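Local coordinates for putative pyridoxal phosphate-dependent transferase (Clostridium difficile, PDB 4DQ6), which binds pyridoxal-5'-phosphate and is a putative transferase of the class I and II aminotransferase family, at residues 66-71 against 276-281. Residues are numbered along the deposited sequence; the frame is centred on the assembly and turned at random.
Sequences TTRPDS and FSLVAT
Leu278 carries this contact alone on the helical side, pressing its two methyls into the curve of the loop formed by Thr66, Thr67, Arg68 and Pro69. With Thr66, Arg68 and Pro69 the packing is apolar. CD2 of Leu278 lies 3.7 Å from CG2 of Thr66, and these two side chains run alongside one another, pointing opposite ways. CD of the Pro69 ring also lies 3.7 Å from Leu278 CD2. CD1 of Leu278 rests 3.9 Å from CA of Arg68. Leu278 CG is anti to its backbone N (chi1 -170°), which carries both methyls out to the loop.

No hydrogen bond joins the segments. The Leu278 methyls bury Thr67 O, which sits 3.4 Å from CD2 of Leu278 and has no polar partner in the model. Arg68 NH2 hydrogen-bonds to Asn273 OD1 and Lys271 O, and Thr67 OG1 to Glu24 of the second subunit. Within the helix, Ser277 O accepts from Thr281 N and OG1, from opposite faces of its plane.

The contact thus joins the loop before helix 70-84 to helix 275-287 at the subunit interface, with the Thr66 side chain about 11 Å from a bound PLP. Phe18 of the second subunit and Tyr72 of helix 70-84 also pack on Leu278.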
loop_
_atom_site.group_PDB
_atom_site.type_symbol
_atom_site.label_atom_id
_atom_site.label_comp_id
_atom_site.label_asym_id
_atom_site.label_seq_id
_atom_site.Cartn_x
_atom_site.Cartn_y
_atom_site.Cartn_z
ATOM N N THR A 66 2.003 9.453 8.000
ATOM C CA THR A 66 1.519 8.905 9.237
ATOM C C THR A 66 2.561 8.163 9.992
ATOM O O THR A 66 3.193 7.297 9.417
ATOM C CB THR A 66 0.336 7.971 8.947
ATOM O OG1 THR A 66 -0.653 8.748 8.246
ATOM C CG2 THR A 66 -0.244 7.293 10.196
ATOM N N THR A 67 2.747 8.507 11.245
ATOM C CA THR A 67 3.670 7.797 12.122
ATOM C C THR A 67 2.968 6.603 12.793
ATOM O O THR A 67 1.751 6.591 12.927
ATOM C CB THR A 67 4.239 8.764 13.176
ATOM O OG1 THR A 67 5.362 8.148 13.763
ATOM C CG2 THR A 67 3.225 9.086 14.277
ATOM N N ARG A 68 3.708 5.567 13.170
ATOM C CA ARG A 68 3.151 4.407 13.847
ATOM C C ARG A 68 3.503 4.511 15.322
ATOM O O ARG A 68 4.659 4.245 15.723
ATOM C CB ARG A 68 3.699 3.108 13.235
ATOM C CG ARG A 68 3.047 1.823 13.742
ATOM C CD ARG A 68 3.587 0.588 13.020
ATOM N NE ARG A 68 3.264 0.659 11.612
ATOM C CZ ARG A 68 4.120 0.949 10.639
ATOM N NH1 ARG A 68 5.426 1.065 10.891
ATOM N NH2 ARG A 68 3.661 1.115 9.453
ATOM N N PRO A 69 2.570 4.942 16.142
ATOM C CA PRO A 69 2.895 5.129 17.567
ATOM C C PRO A 69 3.074 3.767 18.237
ATOM O O PRO A 69 2.563 2.785 17.731
ATOM C CB PRO A 69 1.656 5.833 18.141
ATOM C CG PRO A 69 0.561 5.448 17.244
ATOM C CD PRO A 69 1.167 5.264 15.861
ATOM N N ASP A 70 3.765 3.729 19.375
ATOM C CA ASP A 70 3.985 2.445 20.044
ATOM C C ASP A 70 2.670 1.714 20.346
ATOM O O ASP A 70 2.632 0.498 20.361
ATOM C CB ASP A 70 4.702 2.667 21.375
ATOM C CG ASP A 70 6.154 3.084 21.216
ATOM O OD1 ASP A 70 6.708 3.019 20.094
ATOM O OD2 ASP A 70 6.746 3.453 22.256
ATOM N N SER A 71 1.595 2.460 20.597
ATOM C CA SER A 71 0.268 1.880 20.929
ATOM C C SER A 71 -0.304 0.949 19.834
ATOM O O SER A 71 -1.060 0.028 20.148
ATOM C CB SER A 71 -0.759 2.999 21.198
ATOM O OG SER A 71 -0.955 3.849 20.087
ATOM N N PHE A 276 -5.869 5.967 8.028
ATOM C CA PHE A 276 -7.099 5.333 8.508
ATOM C C PHE A 276 -6.855 3.904 8.991
ATOM O O PHE A 276 -7.410 3.459 9.984
ATOM C CB PHE A 276 -8.205 5.458 7.484
ATOM C CG PHE A 276 -8.712 6.862 7.326
ATOM C CD1 PHE A 276 -9.343 7.485 8.407
ATOM C CD2 PHE A 276 -8.619 7.608 6.138
ATOM C CE1 PHE A 276 -9.860 8.767 8.317
ATOM C CE2 PHE A 276 -9.106 8.941 6.053
ATOM C CZ PHE A 276 -9.767 9.502 7.173
ATOM N N SER A 277 -6.073 3.144 8.253
ATOM C CA SER A 277 -5.642 1.863 8.699
ATOM C C SER A 277 -5.008 1.893 10.098
ATOM O O SER A 277 -5.232 1.012 10.942
ATOM C CB SER A 277 -4.620 1.343 7.640
ATOM O OG SER A 277 -3.752 0.398 8.074
ATOM N N LEU A 278 -4.193 2.917 10.340
ATOM C CA LEU A 278 -3.507 3.031 11.621
ATOM C C LEU A 278 -4.487 3.032 12.778
ATOM O O LEU A 278 -4.361 2.249 13.740
ATOM C CB LEU A 278 -2.725 4.328 11.722
ATOM C CG LEU A 278 -1.813 4.380 12.931
ATOM C CD1 LEU A 278 -0.482 3.696 12.548
ATOM C CD2 LEU A 278 -1.544 5.823 13.361
ATOM N N VAL A 279 -5.473 3.897 12.672
ATOM C CA VAL A 279 -6.409 4.046 13.802
ATOM C C VAL A 279 -7.406 2.909 13.894
ATOM O O VAL A 279 -7.779 2.500 14.996
ATOM C CB VAL A 279 -7.139 5.423 13.824
ATOM C CG1 VAL A 279 -6.169 6.608 13.891
ATOM C CG2 VAL A 279 -8.166 5.508 12.715
ATOM N N ALA A 280 -7.820 2.365 12.744
ATOM C CA ALA A 280 -8.780 1.243 12.734
ATOM C C ALA A 280 -8.178 -0.023 13.313
ATOM O O ALA A 280 -8.878 -0.809 13.945
ATOM C CB ALA A 280 -9.365 1.005 11.353
ATOM N N THR A 281 -6.906 -0.293 13.023
ATOM C CA THR A 281 -6.294 -1.508 13.499
ATOM C C THR A 281 -6.205 -1.513 15.028
ATOM O O THR A 281 -6.624 -2.441 15.716
ATOM C CB THR A 281 -4.884 -1.624 12.883
ATOM O OG1 THR A 281 -4.986 -1.768 11.464
ATOM C CG2 THR A 281 -4.128 -2.834 13.473
#